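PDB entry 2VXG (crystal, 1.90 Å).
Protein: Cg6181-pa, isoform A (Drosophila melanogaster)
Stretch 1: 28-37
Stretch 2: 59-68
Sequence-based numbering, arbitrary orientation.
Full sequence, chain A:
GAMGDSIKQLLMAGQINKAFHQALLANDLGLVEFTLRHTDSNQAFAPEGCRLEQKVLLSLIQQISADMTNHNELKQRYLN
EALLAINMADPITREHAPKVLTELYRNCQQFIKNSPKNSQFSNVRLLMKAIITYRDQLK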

# COMPACT_ATOMS: atom_id res chain seq x y z
N ASP A 28 -8.24 2.59 9.47
CA ASP A 28 -8.78 1.24 9.64
C ASP A 28 -8.21 0.35 8.56
O ASP A 28 -8.66 0.35 7.42
CB ASP A 28 -10.31 1.29 9.62
CG ASP A 28 -10.96 -0.06 9.86
OD1 ASP A 28 -10.35 -1.11 9.61
OD2 ASP A 28 -12.12 -0.03 10.30
N LEU A 29 -7.20 -0.43 8.92
CA LEU A 29 -6.54 -1.27 7.92
C LEU A 29 -7.48 -2.34 7.39
O LEU A 29 -7.34 -2.74 6.25
CB LEU A 29 -5.25 -1.88 8.48
CG LEU A 29 -4.34 -2.63 7.48
CD1 LEU A 29 -3.96 -1.84 6.16
CD2 LEU A 29 -3.09 -3.15 8.19
N GLY A 30 -8.46 -2.76 8.17
CA GLY A 30 -9.49 -3.69 7.70
C GLY A 30 -10.35 -3.10 6.56
O GLY A 30 -10.73 -3.81 5.61
N LEU A 31 -10.65 -1.82 6.65
CA LEU A 31 -11.40 -1.15 5.58
C LEU A 31 -10.56 -0.97 4.30
O LEU A 31 -11.07 -1.12 3.19
CB LEU A 31 -11.90 0.20 6.07
CG LEU A 31 -12.82 0.93 5.09
CD1 LEU A 31 -14.15 0.10 4.86
CD2 LEU A 31 -13.08 2.33 5.73
N VAL A 32 -9.28 -0.68 4.49
CA VAL A 32 -8.33 -0.66 3.41
C VAL A 32 -8.30 -2.01 2.70
O VAL A 32 -8.37 -2.05 1.46
CB VAL A 32 -6.91 -0.24 3.88
CG1 VAL A 32 -5.90 -0.32 2.71
CG2 VAL A 32 -6.94 1.19 4.47
N GLU A 33 -8.18 -3.10 3.47
CA GLU A 33 -8.21 -4.46 2.88
C GLU A 33 -9.49 -4.78 2.13
O GLU A 33 -9.41 -5.24 1.00
CB GLU A 33 -7.92 -5.53 3.91
CG GLU A 33 -6.55 -5.45 4.43
CD GLU A 33 -6.25 -6.53 5.46
OE1 GLU A 33 -6.56 -7.72 5.17
OE2 GLU A 33 -5.69 -6.19 6.56
N PHE A 34 -10.64 -4.44 2.71
CA PHE A 34 -11.95 -4.48 2.02
C PHE A 34 -11.89 -3.73 0.69
O PHE A 34 -12.34 -4.22 -0.36
CB PHE A 34 -13.05 -3.87 2.95
CG PHE A 34 -14.39 -3.55 2.26
CD1 PHE A 34 -15.40 -4.51 2.20
CD2 PHE A 34 -14.63 -2.29 1.75
CE1 PHE A 34 -16.62 -4.24 1.61
CE2 PHE A 34 -15.82 -1.99 1.16
CZ PHE A 34 -16.84 -2.96 1.09
N THR A 35 -11.34 -2.52 0.73
CA THR A 35 -11.21 -1.70 -0.47
C THR A 35 -10.34 -2.45 -1.50
O THR A 35 -10.74 -2.55 -2.65
CB THR A 35 -10.63 -0.30 -0.15
OG1 THR A 35 -11.40 0.27 0.90
CG2 THR A 35 -10.63 0.63 -1.36
N LEU A 36 -9.18 -2.98 -1.08
CA LEU A 36 -8.24 -3.66 -2.02
C LEU A 36 -8.90 -4.90 -2.63
O LEU A 36 -8.81 -5.15 -3.82
CB LEU A 36 -6.95 -4.07 -1.33
CG LEU A 36 -6.03 -3.00 -0.74
CD1 LEU A 36 -4.90 -3.69 -0.02
CD2 LEU A 36 -5.52 -2.08 -1.77
N ARG A 37 -9.62 -5.62 -1.78
CA ARG A 37 -10.48 -6.74 -2.19
C ARG A 37 -11.52 -6.39 -3.26
O ARG A 37 -11.79 -7.21 -4.11
CB ARG A 37 -11.06 -7.36 -0.91
CG ARG A 37 -12.18 -8.36 -1.04
CD ARG A 37 -12.87 -8.51 0.35
NE ARG A 37 -11.86 -8.56 1.40
CZ ARG A 37 -11.97 -8.06 2.64
NH1 ARG A 37 -13.08 -7.47 3.08
NH2 ARG A 37 -10.94 -8.18 3.47
N SER A 59 0.57 6.64 1.17
CA SER A 59 -0.28 6.33 2.34
C SER A 59 -0.62 4.82 2.45
O SER A 59 -0.57 4.25 3.53
CB SER A 59 -1.57 7.15 2.25
OG SER A 59 -2.49 6.88 3.32
N LEU A 60 -0.98 4.21 1.34
CA LEU A 60 -1.26 2.78 1.27
C LEU A 60 -0.02 2.01 1.69
O LEU A 60 -0.10 1.12 2.55
CB LEU A 60 -1.70 2.41 -0.16
CG LEU A 60 -2.17 1.01 -0.52
CD1 LEU A 60 -3.39 0.72 0.40
CD2 LEU A 60 -2.55 0.92 -2.02
N ILE A 61 1.14 2.42 1.17
CA ILE A 61 2.42 1.80 1.57
C ILE A 61 2.63 1.91 3.10
O ILE A 61 2.97 0.91 3.77
CB ILE A 61 3.66 2.42 0.85
CG1 ILE A 61 3.74 1.91 -0.60
CG2 ILE A 61 4.96 2.03 1.58
CD1 ILE A 61 4.72 2.71 -1.48
N GLN A 62 2.40 3.09 3.62
CA GLN A 62 2.48 3.35 5.00
C GLN A 62 1.56 2.47 5.86
O GLN A 62 1.98 1.80 6.77
CB GLN A 62 2.29 4.83 5.21
CG GLN A 62 2.57 5.31 6.56
CD GLN A 62 1.40 5.20 7.49
OE1 GLN A 62 0.33 5.69 7.20
NE2 GLN A 62 1.60 4.60 8.62
N GLN A 63 0.31 2.43 5.49
CA GLN A 63 -0.73 1.79 6.26
C GLN A 63 -0.64 0.25 6.26
O GLN A 63 -0.82 -0.37 7.30
CB GLN A 63 -2.11 2.25 5.79
CG GLN A 63 -2.33 3.74 6.11
CD GLN A 63 -3.75 4.14 6.27
OE1 GLN A 63 -4.63 3.31 6.45
NE2 GLN A 63 -4.00 5.44 6.15
N ILE A 64 -0.36 -0.32 5.10
CA ILE A 64 -0.22 -1.76 4.95
C ILE A 64 0.99 -2.22 5.81
O ILE A 64 0.90 -3.23 6.53
CB ILE A 64 -0.03 -2.19 3.48
CG1 ILE A 64 -1.32 -1.97 2.66
CG2 ILE A 64 0.39 -3.70 3.43
CD1 ILE A 64 -1.15 -2.18 1.15
N SER A 65 2.09 -1.48 5.73
CA SER A 65 3.33 -1.85 6.43
C SER A 65 3.37 -1.47 7.90
O SER A 65 4.22 -1.99 8.66
CB SER A 65 4.58 -1.31 5.75
OG SER A 65 4.76 0.08 5.90
N ALA A 66 2.52 -0.53 8.30
CA ALA A 66 2.44 -0.11 9.71
C ALA A 66 2.06 -1.28 10.61
O ALA A 66 2.35 -1.28 11.82
CB ALA A 66 1.41 1.03 9.89
N ASP A 67 1.33 -2.24 10.06
CA ASP A 67 0.90 -3.38 10.80
C ASP A 67 0.91 -4.61 9.95
O ASP A 67 -0.08 -4.91 9.29
CB ASP A 67 -0.50 -3.15 11.39
CG ASP A 67 -1.00 -4.35 12.15
OD1 ASP A 67 -0.17 -5.18 12.61
OD2 ASP A 67 -2.24 -4.46 12.30
N MET A 68 2.02 -5.36 10.02
CA MET A 68 2.24 -6.55 9.23
C MET A 68 2.15 -7.83 10.07
O MET A 68 2.75 -8.85 9.71
CB MET A 68 3.62 -6.47 8.57
CG MET A 68 3.81 -5.20 7.72
SD MET A 68 5.40 -5.04 6.88
CE MET A 68 5.28 -6.39 5.70
O HOH W 1 -7.38 3.74 7.19

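What holds the middle of this contact together? Four apolar side chains, two from each helix, interlock there. Leu 60 CD1 meets two partners on the first helix: it lies 3.6 Å from Val 32 CG1 and 4.1 Å from Leu 36 CD2. Val 32 and Leu 36 are one helical turn apart, so both can reach the same methyl group. The CA-to-CB bond of Leu 60 points sideways, yet its t, p rotamer brings the end of the side chain nearer to the first helix. Leu 36 also touches Ile 64, with Leu 36 CD1 lying 4.2 Å from Ile 64 CD1. Val 32, Leu 36, Leu 60 and Ile 64 are all buried, and no hydrogen bond crosses between the stretches, so close packing dominates their direct contact.

Why is Leu 29 the most covered residue here? It stands in the first turn of its helix with CA-to-CB directed toward the second stretch, and the other stretch covers 84 Å² of it. Its two methyl groups reach from Gln 63 and Ile 64 to Asp 67. Leu 29 CD1 sits 3.6 Å from Gln 63 O and 3.9 Å from Ile 64 CA, while its nearest approach to the side chain of Ile 64 is 4.4 Å, from CD1 to CG1. Much of what this methyl meets is therefore backbone. Leu 29 CD2 reaches farther along, lying 3.7 Å from Asp 67 O and 4.1 Å from Asp 67 CB, so that the leucine packs against the aliphatic carbon of an otherwise polar and exposed residue.

How do the helices bring these residues together? Their axes come within 10.4 Å at an angle of 120° between N-to-C directions, well away from antiparallel. The backbones are nearer at the start of the first helix, where the CA atoms of Leu 29 and Gln 63 are 6.8 Å apart, than at Val 32 and Leu 60, whose CA atoms are separated by 8.1 Å. At the second spacing the branched side chains of Val 32 and Leu 60 meet.

What happens where the contact turns polar? Gln 63 points toward the first helix, and its OE1 lies 3.7 Å from Val 32 CG2, placing an amide oxygen beside a methyl group. A water lies 2.9 Å from Gln 63 OE1, within hydrogen-bonding reach, and accepts from Asp 28 N at 2.7 Å. A single water thus lies between the two stretches, without a direct polar contact. The side chain of Asp 28 serves its own helix instead: its CA-to-CB bond points away from the second stretch, and its OD1 caps the helix by accepting from Leu 31 N at 3.1 Å. The backbone amide of Asp 28 donates to the water, while its carboxylate caps the helix start.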